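Long-range contacts in uncharacterized protein (Xanthomonas campestris pv. vesicatoria, PDB 4FC9), which is a type III effector secreted into plant host cells, represented by its all-helical, bilobal C-terminal domain, which probably acts as an E3 ubiquitin ligase: residues 35-40 with 161-166; 43-48 with 154-159; 85-90 with 178-183. All coordinates share one frame; numbering follows the deposited sequence. Where two conformers were deposited one is given.

Interaction 1 of 3, residues 35-40 with 161-166; sequences ERIEDT and MWKTRE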
ATOM      1  N   GLU A  35      -3.489  14.778  -3.492  1.00 27.36           N
ATOM      2  CA  GLU A  35      -3.851  15.136  -2.132  1.00 27.02           C
ATOM      3  C   GLU A  35      -5.055  14.307  -1.693  1.00 27.99           C
ATOM      4  O   GLU A  35      -5.124  13.840  -0.559  1.00 27.32           O
ATOM      5  CB  GLU A  35      -4.133  16.633  -2.011  1.00 28.00           C
ATOM      6  CG  GLU A  35      -4.312  17.076  -0.578  1.00 31.61           C
ATOM      7  CD  GLU A  35      -4.032  18.545  -0.376  1.00 38.54           C
ATOM      8  OE1 GLU A  35      -3.669  19.226  -1.357  1.00 41.71           O
ATOM      9  OE2 GLU A  35      -4.173  19.017   0.772  1.00 42.78           O
ATOM     10  N   ARG A  36      -5.986  14.106  -2.617  1.00 28.19           N
ATOM     11  CA  ARG A  36      -7.183  13.323  -2.355  1.00 27.36           C
ATOM     12  C   ARG A  36      -6.856  11.857  -2.068  1.00 27.92           C
ATOM     13  O   ARG A  36      -7.481  11.234  -1.207  1.00 27.93           O
ATOM     14  CB  ARG A  36      -8.145  13.440  -3.535  1.00 32.95           C
ATOM     15  CG  ARG A  36      -9.384  12.566  -3.440  1.00 45.11           C
ATOM     16  CD  ARG A  36     -10.493  13.067  -4.371  1.00 59.05           C
ATOM     17  NE  ARG A  36     -10.042  13.259  -5.752  1.00 65.06           N
ATOM     18  CZ  ARG A  36      -9.802  14.446  -6.308  1.00 66.01           C
ATOM     19  NH1 ARG A  36      -9.394  14.520  -7.568  1.00 62.92           N
ATOM     20  NH2 ARG A  36      -9.968  15.559  -5.606  1.00 68.81           N
ATOM     21  N   ILE A  37      -5.883  11.307  -2.788  1.00 23.27           N
ATOM     22  CA  ILE A  37      -5.441   9.943  -2.524  1.00 21.23           C
ATOM     23  C   ILE A  37      -4.900   9.854  -1.100  1.00 24.89           C
ATOM     24  O   ILE A  37      -5.253   8.948  -0.341  1.00 25.44           O
ATOM     25  CB  ILE A  37      -4.364   9.491  -3.526  1.00 19.59           C
ATOM     26  CG1 ILE A  37      -4.955   9.441  -4.937  1.00 20.69           C
ATOM     27  CG2 ILE A  37      -3.795   8.139  -3.129  1.00 16.71           C
ATOM     28  CD1 ILE A  37      -3.933   9.191  -6.024  1.00 19.96           C
ATOM     29  N   GLU A  38      -4.054  10.811  -0.739  1.00 26.17           N
ATOM     30  CA  GLU A  38      -3.492  10.868   0.600  1.00 23.60           C
ATOM     31  C   GLU A  38      -4.566  11.032   1.673  1.00 24.20           C
ATOM     32  O   GLU A  38      -4.560  10.317   2.669  1.00 26.59           O
ATOM     33  CB  GLU A  38      -2.477  12.004   0.714  1.00 28.84           C
ATOM     34  CG  GLU A  38      -1.199  11.800  -0.086  1.00 28.58           C
ATOM     35  CD  GLU A  38      -0.369  10.626   0.400  1.00 29.73           C
ATOM     36  OE1 GLU A  38      -0.574  10.151   1.540  1.00 30.60           O
ATOM     37  OE2 GLU A  38       0.501  10.175  -0.369  1.00 31.66           O
ATOM     38  N   ASP A  39      -5.480  11.974   1.474  1.00 23.77           N
ATOM     39  CA  ASP A  39      -6.493  12.254   2.488  1.00 22.65           C
ATOM     40  C   ASP A  39      -7.405  11.053   2.685  1.00 23.74           C
ATOM     41  O   ASP A  39      -7.772  10.718   3.812  1.00 25.33           O
ATOM     42  CB  ASP A  39      -7.303  13.493   2.121  1.00 29.61           C
ATOM     43  CG  ASP A  39      -6.474  14.767   2.162  1.00 32.55           C
ATOM     44  OD1 ASP A  39      -5.421  14.775   2.835  1.00 33.15           O
ATOM     45  OD2 ASP A  39      -6.875  15.761   1.524  1.00 32.61           O
ATOM     46  N   THR A  40      -7.754  10.398   1.585  1.00 22.60           N
ATOM     47  CA  THR A  40      -8.590   9.208   1.634  1.00 21.53           C
ATOM     48  C   THR A  40      -7.868   8.053   2.326  1.00 22.58           C
ATOM     49  O   THR A  40      -8.432   7.388   3.197  1.00 24.84           O
ATOM     50  CB  THR A  40      -9.029   8.776   0.221  1.00 22.09           C
ATOM     51  OG1 THR A  40      -9.856   9.791  -0.357  1.00 24.45           O
ATOM     52  CG2 THR A  40      -9.802   7.467   0.268  1.00 21.34           C
HETATM   53  N   MSE A 161      -1.939  -0.809   0.388  1.00 18.03           N
HETATM   54  CA  MSE A 161      -1.973  -1.210  -1.003  1.00 19.14           C
HETATM   55  C   MSE A 161      -2.973  -0.388  -1.794  1.00 19.98           C
HETATM   56  O   MSE A 161      -2.768  -0.132  -2.983  1.00 19.70           O
HETATM   57  CB  MSE A 161      -2.277  -2.694  -1.165  1.00 19.18           C
HETATM   58  CG  MSE A 161      -2.037  -3.122  -2.603  1.00 21.92           C
HETATM   59 SE   MSE A 161      -2.476  -4.911  -3.025  0.76 35.60          SE
HETATM   60  CE  MSE A 161      -2.521  -4.721  -4.975  1.00 21.22           C
ATOM     61  N   TRP A 162      -4.049   0.035  -1.138  1.00 17.07           N
ATOM     62  CA  TRP A 162      -5.003   0.896  -1.813  1.00 19.35           C
ATOM     63  C   TRP A 162      -4.313   2.175  -2.252  1.00 20.09           C
ATOM     64  O   TRP A 162      -4.449   2.597  -3.397  1.00 17.98           O
ATOM     65  CB  TRP A 162      -6.207   1.225  -0.938  1.00 18.28           C
ATOM     66  CG  TRP A 162      -7.224   2.021  -1.700  1.00 22.86           C
ATOM     67  CD1 TRP A 162      -8.257   1.533  -2.447  1.00 24.13           C
ATOM     68  CD2 TRP A 162      -7.281   3.448  -1.821  1.00 23.07           C
ATOM     69  NE1 TRP A 162      -8.965   2.569  -3.010  1.00 23.95           N
ATOM     70  CE2 TRP A 162      -8.386   3.754  -2.640  1.00 23.54           C
ATOM     71  CE3 TRP A 162      -6.511   4.497  -1.305  1.00 21.55           C
ATOM     72  CZ2 TRP A 162      -8.737   5.067  -2.958  1.00 22.12           C
ATOM     73  CZ3 TRP A 162      -6.863   5.799  -1.620  1.00 21.99           C
ATOM     74  CH2 TRP A 162      -7.965   6.072  -2.440  1.00 19.69           C
ATOM     75  N   LYS A 163      -3.562   2.783  -1.339  1.00 20.00           N
ATOM     76  CA  LYS A 163      -2.793   3.972  -1.675  1.00 18.30           C
ATOM     77  C   LYS A 163      -1.799   3.674  -2.785  1.00 20.15           C
ATOM     78  O   LYS A 163      -1.695   4.431  -3.744  1.00 21.20           O
ATOM     79  CB  LYS A 163      -2.056   4.518  -0.459  1.00 17.95           C
ATOM     80  CG  LYS A 163      -1.148   5.682  -0.797  1.00 19.76           C
ATOM     81  CD  LYS A 163      -1.015   6.629   0.370  1.00 24.58           C
ATOM     82  CE  LYS A 163       0.388   6.617   0.924  1.00 25.43           C
ATOM     83  NZ  LYS A 163       0.534   7.604   2.032  1.00 28.14           N
ATOM     84  N   THR A 164      -1.083   2.562  -2.654  1.00 18.92           N
ATOM     85  CA  THR A 164      -0.076   2.162  -3.637  1.00 20.11           C
ATOM     86  C   THR A 164      -0.638   2.086  -5.053  1.00 18.85           C
ATOM     87  O   THR A 164      -0.059   2.640  -5.983  1.00 18.29           O
ATOM     88  CB  THR A 164       0.570   0.811  -3.270  1.00 19.25           C
ATOM     89  OG1 THR A 164       1.361   0.967  -2.088  1.00 20.20           O
ATOM     90  CG2 THR A 164       1.462   0.322  -4.398  1.00 23.92           C
ATOM     91  N   ARG A 165      -1.770   1.409  -5.216  1.00 19.21           N
ATOM     92  CA  ARG A 165      -2.358   1.234  -6.539  1.00 20.41           C
ATOM     93  C   ARG A 165      -2.928   2.545  -7.081  1.00 24.00           C
ATOM     94  O   ARG A 165      -2.913   2.785  -8.286  1.00 26.85           O
ATOM     95  CB  ARG A 165      -3.411   0.110  -6.542  1.00 20.76           C
ATOM     96  CG  ARG A 165      -4.678   0.417  -5.772  1.00 22.40           C
ATOM     97  CD  ARG A 165      -5.500  -0.840  -5.477  1.00 21.33           C
ATOM     98  NE  ARG A 165      -5.968  -1.548  -6.670  1.00 25.95           N
ATOM     99  CZ  ARG A 165      -7.025  -1.190  -7.398  1.00 29.05           C
ATOM    100  NH1 ARG A 165      -7.723  -0.107  -7.084  1.00 27.77           N
ATOM    101  NH2 ARG A 165      -7.376  -1.908  -8.453  1.00 30.40           N
ATOM    102  N   GLU A 166      -3.403   3.409  -6.189  1.00 22.00           N
ATOM    103  CA  GLU A 166      -3.898   4.710  -6.613  1.00 21.44           C
ATOM    104  C   GLU A 166      -2.753   5.646  -7.021  1.00 20.59           C
ATOM    105  O   GLU A 166      -2.909   6.469  -7.920  1.00 24.55           O
ATOM    106  CB  GLU A 166      -4.782   5.343  -5.532  1.00 23.48           C
ATOM    107  CG  GLU A 166      -6.064   4.557  -5.248  1.00 25.60           C
ATOM    108  CD  GLU A 166      -6.911   4.335  -6.489  1.00 27.32           C
ATOM    109  OE1 GLU A 166      -7.189   5.328  -7.197  1.00 31.24           O
ATOM    110  OE2 GLU A 166      -7.291   3.173  -6.760  1.00 24.55           O
TER
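Ile37 and Lys163 face each other, CA to CA 6.6 Å apart, where helices 32-49 and 152-171 run almost exactly antiparallel, their local axes 10.0 Å apart and inclined at 172°. This is an antiparallel helix pair in the all-helical C-terminal domain of the effector, joining the first helix of the chain to the last. Trp162 reaches across from the longer helix. Its CG lies anti to the backbone N (chi1 -175°), which carries the six-membered part of the indole up to the other backbone. There the ring edge, at Trp162 CZ3, meets Ile37 O nearly in plane at 3.8 Å, and Trp162 CH2 touches Thr40 CG2 at 3.6 Å, the two side chains crossing at about a right angle. One face of the indole is backed by its own helix, with Glu166 CG 3.4 Å above the plane toward the rim. Ile37 packs between Trp162 and Glu166: its CG2 branch rests on Glu166 CB at 3.8 Å, while CD1 reaches the backbone at Glu166 O, 3.5 Å away. The carboxylate of Glu166 is engaged elsewhere, by Arg165 and by Arg176. At one border of the apolar patch, Lys163 NZ donates to the syn lone pair of Glu38 OE1 at 2.8 Å. Both chains bend to meet, Lys163 at its CG-CD bond (chi3 113°) and Glu38 at its CB-CG bond. On the shorter helix, Thr40 CG2 is directed at the indole while OG1 turns back to Arg36 O, which Thr40 N and Thr40 OG1 reach from opposite faces of its carbonyl plane.

Interaction 2 of 3, residues 43-48 with 154-159; sequences AMLSTV and TLAKAV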
ATOM      1  N   ALA A  43      -7.959   8.593   5.931  1.00 22.26           N
ATOM      2  CA  ALA A  43      -9.295   8.324   6.458  1.00 22.70           C
ATOM      3  C   ALA A  43      -9.537   6.824   6.621  1.00 23.47           C
ATOM      4  O   ALA A  43     -10.120   6.383   7.612  1.00 21.39           O
ATOM      5  CB  ALA A  43     -10.348   8.929   5.547  1.00 22.35           C
HETATM    6  N   MSE A  44      -9.086   6.050   5.639  1.00 23.49           N
HETATM    7  CA  MSE A  44      -9.209   4.598   5.681  1.00 20.69           C
HETATM    8  C   MSE A  44      -8.410   4.017   6.837  1.00 19.38           C
HETATM    9  O   MSE A  44      -8.896   3.140   7.557  1.00 19.91           O
HETATM   10  CB  MSE A  44      -8.744   3.987   4.361  1.00 20.46           C
HETATM   11  CG  MSE A  44      -9.655   4.317   3.198  1.00 20.89           C
HETATM   12 SE   MSE A  44      -8.904   3.859   1.470  0.77 27.78          SE
HETATM   13  CE  MSE A  44      -9.058   1.917   1.546  1.00 27.52           C
ATOM     14  N   LEU A  45      -7.188   4.512   7.009  1.00 18.23           N
ATOM     15  CA  LEU A  45      -6.340   4.102   8.123  1.00 21.45           C
ATOM     16  C   LEU A  45      -7.012   4.438   9.436  1.00 23.57           C
ATOM     17  O   LEU A  45      -6.986   3.645  10.375  1.00 22.82           O
ATOM     18  CB  LEU A  45      -4.991   4.808   8.062  1.00 17.60           C
ATOM     19  CG  LEU A  45      -4.010   4.249   7.049  1.00 17.71           C
ATOM     20  CD1 LEU A  45      -2.697   4.992   7.161  1.00 19.90           C
ATOM     21  CD2 LEU A  45      -3.825   2.765   7.292  1.00 20.73           C
ATOM     22  N   SER A  46      -7.606   5.625   9.498  0.58 22.52           N
ATOM     23  CA  SER A  46      -8.353   6.037  10.673  0.58 21.98           C
ATOM     24  C   SER A  46      -9.508   5.077  10.913  0.58 23.23           C
ATOM     25  O   SER A  46      -9.737   4.645  12.036  0.58 25.63           O
ATOM     26  CB  SER A  46      -8.890   7.453  10.499  0.58 22.56           C
ATOM     27  OG  SER A  46      -9.560   7.874  11.671  0.58 27.11           O
ATOM     28  N   THR A  47     -10.230   4.745   9.850  1.00 22.31           N
ATOM     29  CA  THR A  47     -11.349   3.824   9.952  1.00 19.72           C
ATOM     30  C   THR A  47     -10.877   2.489  10.531  1.00 21.64           C
ATOM     31  O   THR A  47     -11.441   1.990  11.504  1.00 23.74           O
ATOM     32  CB  THR A  47     -12.026   3.615   8.588  1.00 20.28           C
ATOM     33  OG1 THR A  47     -12.507   4.875   8.106  1.00 24.14           O
ATOM     34  CG2 THR A  47     -13.203   2.661   8.710  1.00 18.82           C
ATOM     35  N   VAL A  48      -9.808   1.941   9.969  1.00 21.06           N
ATOM     36  CA  VAL A  48      -9.286   0.655  10.422  1.00 21.37           C
ATOM     37  C   VAL A  48      -8.737   0.671  11.857  1.00 22.71           C
ATOM     38  O   VAL A  48      -9.054  -0.204  12.659  1.00 20.97           O
ATOM     39  CB  VAL A  48      -8.187   0.136   9.471  1.00 19.45           C
ATOM     40  CG1 VAL A  48      -7.508  -1.096  10.057  1.00 20.86           C
ATOM     41  CG2 VAL A  48      -8.773  -0.165   8.109  1.00 14.00           C
ATOM     42  N   THR A 154      -3.675  -6.584   9.154  1.00 23.40           N
ATOM     43  CA  THR A 154      -3.946  -7.038   7.799  1.00 17.01           C
ATOM     44  C   THR A 154      -4.720  -5.978   7.033  1.00 20.49           C
ATOM     45  O   THR A 154      -4.432  -5.712   5.868  1.00 20.58           O
ATOM     46  CB  THR A 154      -4.681  -8.400   7.764  1.00 16.17           C
ATOM     47  OG1 THR A 154      -6.001  -8.263   8.303  1.00 17.34           O
ATOM     48  CG2 THR A 154      -3.913  -9.448   8.554  1.00 17.17           C
ATOM     49  N   LEU A 155      -5.686  -5.349   7.692  1.00 18.74           N
ATOM     50  CA  LEU A 155      -6.449  -4.298   7.037  1.00 17.36           C
ATOM     51  C   LEU A 155      -5.625  -3.029   6.815  1.00 18.29           C
ATOM     52  O   LEU A 155      -5.809  -2.333   5.819  1.00 15.77           O
ATOM     53  CB  LEU A 155      -7.720  -3.987   7.816  1.00 16.55           C
ATOM     54  CG  LEU A 155      -8.809  -5.035   7.624  1.00 17.29           C
ATOM     55  CD1 LEU A 155      -9.992  -4.715   8.500  1.00 18.56           C
ATOM     56  CD2 LEU A 155      -9.223  -5.093   6.161  1.00 20.52           C
ATOM     57  N   ALA A 156      -4.717  -2.731   7.737  1.00 16.43           N
ATOM     58  CA  ALA A 156      -3.839  -1.588   7.551  1.00 17.24           C
ATOM     59  C   ALA A 156      -2.970  -1.812   6.317  1.00 20.66           C
ATOM     60  O   ALA A 156      -2.735  -0.888   5.546  1.00 19.39           O
ATOM     61  CB  ALA A 156      -2.979  -1.355   8.774  1.00 16.44           C
ATOM     62  N   LYS A 157      -2.511  -3.045   6.117  1.00 18.81           N
ATOM     63  CA  LYS A 157      -1.732  -3.349   4.924  1.00 17.82           C
ATOM     64  C   LYS A 157      -2.580  -3.200   3.665  1.00 16.01           C
ATOM     65  O   LYS A 157      -2.095  -2.733   2.638  1.00 15.01           O
ATOM     66  CB  LYS A 157      -1.096  -4.741   4.990  1.00 17.82           C
ATOM     67  CG  LYS A 157      -0.268  -5.094   3.752  1.00 18.58           C
ATOM     68  CD  LYS A 157       0.929  -4.167   3.560  1.00 19.46           C
ATOM     69  CE  LYS A 157       1.971  -4.387   4.637  1.00 17.70           C
ATOM     70  NZ  LYS A 157       3.219  -3.619   4.371  1.00 22.33           N
ATOM     71  N   ALA A 158      -3.849  -3.587   3.745  1.00 15.78           N
ATOM     72  CA  ALA A 158      -4.737  -3.461   2.596  1.00 15.56           C
ATOM     73  C   ALA A 158      -4.947  -2.001   2.222  1.00 15.15           C
ATOM     74  O   ALA A 158      -5.025  -1.663   1.044  1.00 18.30           O
ATOM     75  CB  ALA A 158      -6.064  -4.144   2.864  1.00 13.40           C
ATOM     76  N   VAL A 159      -5.032  -1.134   3.224  1.00 17.05           N
ATOM     77  CA  VAL A 159      -5.150   0.303   2.981  1.00 16.51           C
ATOM     78  C   VAL A 159      -3.871   0.836   2.344  1.00 17.37           C
ATOM     79  O   VAL A 159      -3.922   1.665   1.433  1.00 19.87           O
ATOM     80  CB  VAL A 159      -5.466   1.086   4.277  1.00 16.18           C
ATOM     81  CG1 VAL A 159      -5.437   2.586   4.015  1.00 17.08           C
ATOM     82  CG2 VAL A 159      -6.814   0.672   4.841  1.00 17.41           C
TER
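Val159 sets its two methyl groups among Met44, Leu45 and Val48, and the contact between the two segments is purely apolar. With CG1 anti to the backbone N (chi1 174°), both methyls straddle Met44 CB, CG1 turning on toward Leu45 and CG2 toward Val48. Val159 CG1 lies 3.6 Å from Met44 CB and 3.7 Å from Leu45 CD2, while Val159 CG2 meets Val48 CG2 at 3.9 Å. Met44, a selenomethionine, and Val159 run alongside each other, pointing opposite ways, whereas Leu45 comes across the valine obliquely. One turn away, Val48 CG1 rests 3.7 Å from Leu155 CB. Met44, Val48, Leu155 and Val159 are buried in the seam of an antiparallel helix pair, helices 32-49 and 152-171, with local axes 9.5 Å apart at 172°, and Leu45 lies at its border. At Ala156 the backbones come close: its CA is 6.2 Å from Leu45 CA, and Leu45 CD2 passes near Ala156 O. Leu81 of helix 79-88 packs on Leu155 and Ala158. Among the polar groups, Thr47 OG1 folds back onto its own helix and donates to Ala43 O at 2.9 Å from above the carbonyl plane, on the opposite face from Thr47 N.

Interaction 3 of 3, residues 85-90 with 178-183; sequences LAESRD and RFPELA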
ATOM      1  N   LEU A  85      -5.661  -8.794  -3.573  1.00 22.28           N
ATOM      2  CA  LEU A  85      -4.788  -9.946  -3.376  1.00 22.26           C
ATOM      3  C   LEU A  85      -4.257 -10.435  -4.717  1.00 24.76           C
ATOM      4  O   LEU A  85      -3.060 -10.655  -4.874  1.00 28.83           O
ATOM      5  CB  LEU A  85      -5.519 -11.070  -2.628  1.00 24.24           C
ATOM      6  CG  LEU A  85      -5.517 -10.964  -1.096  1.00 22.49           C
ATOM      7  CD1 LEU A  85      -6.480 -11.959  -0.462  1.00 21.28           C
ATOM      8  CD2 LEU A  85      -4.106 -11.154  -0.549  1.00 18.82           C
ATOM      9  N   ALA A  86      -5.147 -10.580  -5.692  1.00 25.40           N
ATOM     10  CA  ALA A  86      -4.752 -11.035  -7.020  1.00 26.78           C
ATOM     11  C   ALA A  86      -3.826 -10.045  -7.717  1.00 26.03           C
ATOM     12  O   ALA A  86      -2.834 -10.447  -8.325  1.00 27.22           O
ATOM     13  CB  ALA A  86      -5.976 -11.316  -7.877  1.00 26.17           C
ATOM     14  N   GLU A  87      -4.157  -8.758  -7.629  1.00 25.68           N
ATOM     15  CA  GLU A  87      -3.325  -7.703  -8.206  1.00 24.89           C
ATOM     16  C   GLU A  87      -1.908  -7.735  -7.641  1.00 23.00           C
ATOM     17  O   GLU A  87      -0.939  -7.509  -8.359  1.00 25.60           O
ATOM     18  CB  GLU A  87      -3.942  -6.323  -7.960  1.00 22.95           C
ATOM     19  CG  GLU A  87      -5.182  -6.032  -8.772  1.00 28.67           C
ATOM     20  CD  GLU A  87      -5.803  -4.699  -8.419  1.00 33.45           C
ATOM     21  OE1 GLU A  87      -5.158  -3.909  -7.703  1.00 36.12           O
ATOM     22  OE2 GLU A  87      -6.941  -4.439  -8.849  1.00 36.91           O
ATOM     23  N   SER A  88      -1.793  -8.030  -6.351  1.00 25.21           N
ATOM     24  CA  SER A  88      -0.496  -8.033  -5.686  1.00 22.50           C
ATOM     25  C   SER A  88       0.388  -9.200  -6.138  1.00 26.15           C
ATOM     26  O   SER A  88       1.590  -9.206  -5.889  1.00 25.59           O
ATOM     27  CB  SER A  88      -0.669  -8.034  -4.169  1.00 19.06           C
ATOM     28  OG  SER A  88      -1.134  -9.291  -3.712  1.00 20.89           O
ATOM     29  N   ARG A  89      -0.212 -10.177  -6.807  1.00 25.24           N
ATOM     30  CA  ARG A  89       0.534 -11.291  -7.377  1.00 26.96           C
ATOM     31  C   ARG A  89       0.874 -11.030  -8.837  1.00 29.33           C
ATOM     32  O   ARG A  89       1.604 -11.797  -9.460  1.00 31.99           O
ATOM     33  CB  ARG A  89      -0.279 -12.579  -7.276  1.00 31.39           C
ATOM     34  CG  ARG A  89       0.051 -13.448  -6.075  1.00 33.91           C
ATOM     35  CD  ARG A  89      -0.327 -12.781  -4.781  1.00 24.56           C
ATOM     36  NE  ARG A  89      -0.674 -13.757  -3.754  1.00 30.75           N
ATOM     37  CZ  ARG A  89      -0.990 -13.450  -2.498  1.00 32.59           C
ATOM     38  NH1 ARG A  89      -1.300 -14.413  -1.634  1.00 34.56           N
ATOM     39  NH2 ARG A  89      -0.998 -12.182  -2.100  1.00 22.87           N
ATOM     40  N   ASP A  90       0.333  -9.944  -9.378  1.00 28.88           N
ATOM     41  CA  ASP A  90       0.466  -9.627 -10.796  1.00 31.65           C
ATOM     42  C   ASP A  90       1.807  -8.964 -11.120  1.00 33.95           C
ATOM     43  O   ASP A  90       2.193  -7.982 -10.491  1.00 35.80           O
ATOM     44  CB  ASP A  90      -0.696  -8.735 -11.239  1.00 33.15           C
ATOM     45  CG  ASP A  90      -0.543  -8.232 -12.655  1.00 46.65           C
ATOM     46  OD1 ASP A  90      -1.045  -7.124 -12.937  1.00 52.68           O
ATOM     47  OD2 ASP A  90       0.063  -8.937 -13.488  1.00 55.43           O
ATOM     48  N   ARG A 178      -6.370  -1.670 -15.718  1.00 39.30           N
ATOM     49  CA  ARG A 178      -5.821  -2.884 -15.115  1.00 38.58           C
ATOM     50  C   ARG A 178      -6.096  -2.947 -13.620  1.00 35.51           C
ATOM     51  O   ARG A 178      -6.293  -4.021 -13.047  1.00 36.29           O
ATOM     52  CB  ARG A 178      -4.317  -2.966 -15.370  1.00 41.76           C
ATOM     53  CG  ARG A 178      -3.690  -4.262 -14.900  1.00 44.49           C
ATOM     54  CD  ARG A 178      -2.375  -4.520 -15.607  1.00 47.69           C
ATOM     55  NE  ARG A 178      -1.870  -5.862 -15.344  1.00 50.09           N
ATOM     56  CZ  ARG A 178      -2.279  -6.952 -15.987  1.00 60.07           C
ATOM     57  NH1 ARG A 178      -3.212  -6.858 -16.925  1.00 66.16           N
ATOM     58  NH2 ARG A 178      -1.761  -8.137 -15.689  1.00 64.09           N
ATOM     59  N   PHE A 179      -6.096  -1.779 -12.992  1.00 38.14           N
ATOM     60  CA  PHE A 179      -6.340  -1.667 -11.565  1.00 32.61           C
ATOM     61  C   PHE A 179      -7.528  -0.750 -11.370  1.00 33.82           C
ATOM     62  O   PHE A 179      -7.367   0.453 -11.164  1.00 33.74           O
ATOM     63  CB  PHE A 179      -5.101  -1.123 -10.860  1.00 30.78           C
ATOM     64  CG  PHE A 179      -3.840  -1.856 -11.222  1.00 33.64           C
ATOM     65  CD1 PHE A 179      -3.807  -3.245 -11.213  1.00 35.98           C
ATOM     66  CD2 PHE A 179      -2.706  -1.163 -11.604  1.00 31.48           C
ATOM     67  CE1 PHE A 179      -2.662  -3.928 -11.557  1.00 37.05           C
ATOM     68  CE2 PHE A 179      -1.554  -1.840 -11.950  1.00 37.50           C
ATOM     69  CZ  PHE A 179      -1.532  -3.224 -11.927  1.00 40.23           C
ATOM     70  N   PRO A 180      -8.733  -1.329 -11.451  1.00 36.02           N
ATOM     71  CA  PRO A 180     -10.013  -0.620 -11.432  1.00 36.77           C
ATOM     72  C   PRO A 180     -10.205   0.160 -10.145  1.00 32.37           C
ATOM     73  O   PRO A 180      -9.610  -0.163  -9.120  1.00 30.67           O
ATOM     74  CB  PRO A 180     -11.040  -1.755 -11.490  1.00 35.99           C
ATOM     75  CG  PRO A 180     -10.302  -2.921 -12.038  1.00 34.68           C
ATOM     76  CD  PRO A 180      -8.918  -2.789 -11.515  1.00 34.36           C
ATOM     77  N   GLU A 181     -11.030   1.193 -10.207  1.00 32.26           N
ATOM     78  CA  GLU A 181     -11.396   1.897  -9.001  1.00 31.50           C
ATOM     79  C   GLU A 181     -12.148   0.940  -8.104  1.00 30.98           C
ATOM     80  O   GLU A 181     -12.973   0.154  -8.567  1.00 32.68           O
ATOM     81  CB  GLU A 181     -12.266   3.103  -9.322  1.00 30.17           C
ATOM     82  CG  GLU A 181     -11.486   4.374  -9.516  1.00 36.06           C
ATOM     83  CD  GLU A 181     -12.370   5.595  -9.465  1.00 43.15           C
ATOM     84  OE1 GLU A 181     -12.755   5.998  -8.348  1.00 45.55           O
ATOM     85  OE2 GLU A 181     -12.686   6.146 -10.539  1.00 46.24           O
ATOM     86  N   LEU A 182     -11.843   1.000  -6.817  1.00 29.94           N
ATOM     87  CA  LEU A 182     -12.549   0.205  -5.835  1.00 28.68           C
ATOM     88  C   LEU A 182     -13.303   1.135  -4.910  1.00 27.93           C
ATOM     89  O   LEU A 182     -12.805   2.200  -4.551  1.00 32.93           O
ATOM     90  CB  LEU A 182     -11.569  -0.654  -5.042  1.00 27.36           C
ATOM     91  CG  LEU A 182     -10.857  -1.752  -5.831  1.00 27.63           C
ATOM     92  CD1 LEU A 182      -9.687  -2.275  -5.027  1.00 27.89           C
ATOM     93  CD2 LEU A 182     -11.823  -2.876  -6.165  1.00 27.43           C
ATOM     94  N   ALA A 183     -14.509   0.733  -4.538  1.00 26.12           N
ATOM     95  CA  ALA A 183     -15.316   1.521  -3.631  1.00 25.06           C
ATOM     96  C   ALA A 183     -14.738   1.424  -2.233  1.00 24.31           C
ATOM     97  O   ALA A 183     -14.447   0.341  -1.749  1.00 28.05           O
ATOM     98  CB  ALA A 183     -16.752   1.034  -3.645  1.00 29.09           C
TER
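Arg178 grips the carboxylate of Asp90 side-on with two nitrogens. Arg178 NE donates to the syn lone pair of Asp90 OD1 at 2.8 Å, and Arg178 NH2 gives Asp90 OD2 a straighter bond (161°) at 3.0 Å, with a weak second one to OD1. The carboxylate and guanidinium planes are turned 60° apart: OD2 lies in the guanidinium plane, yet NH2 approaches it from above the plane of the carboxylate. The arginine arrives with its chain extended from CG to NE, and on the way its CG passes 3.5 Å above one face of the Phe179 ring, toward the rim. The edge of that ring faces Asp90, Phe179 CE1 standing 3.8 Å from Asp90 OD1. Glu87 lies slantwise against Phe179, carboxylate and ring planes 49° apart, with Glu87 CD 3.7 Å from Phe179 CD1 and Glu87 OE2 3.7 Å from Pro180 CD. Glu87 OE2 is held in a salt bridge with Arg165 of helix 152-171. The same arginine touches Phe179 and bonds to Pro180 O, tying the loop to the last helix, while Arg176 holds Phe179 O. Asp90 is positioned by its second task, since OD2 also accepts from Glu92 N. Both Arg178 and the amide would probably favour its charged form. The arrangement is that of an N-cap aspartate at the start of helix 91-101, its carboxylate shared between the first turn of that helix and a salt bridge from an irregular C-terminal loop.

Interactions 1 and 2 are successive stretches of one antiparallel pair, helices 32-49 and 152-171, with centres 11 Å apart. Interaction 2 is nested within the loop closed by interaction 1, and they merge where Met44 SE packs on the Trp162 ring. Interaction 3, centred about 14 Å from interaction 1 and 16 Å from interaction 2, lies on the side of helix 152-171 away from helix 32-49. Alternating with both along the chain, it brings the loop after the last helix back to the turn between helices 79-88 and 91-101. Arg165 joins interactions 1 and 3; 2 and 3 do not touch. Helix 152-171 is thus held between the first helix and the 79-88 region, all within the effector's C-terminal family region.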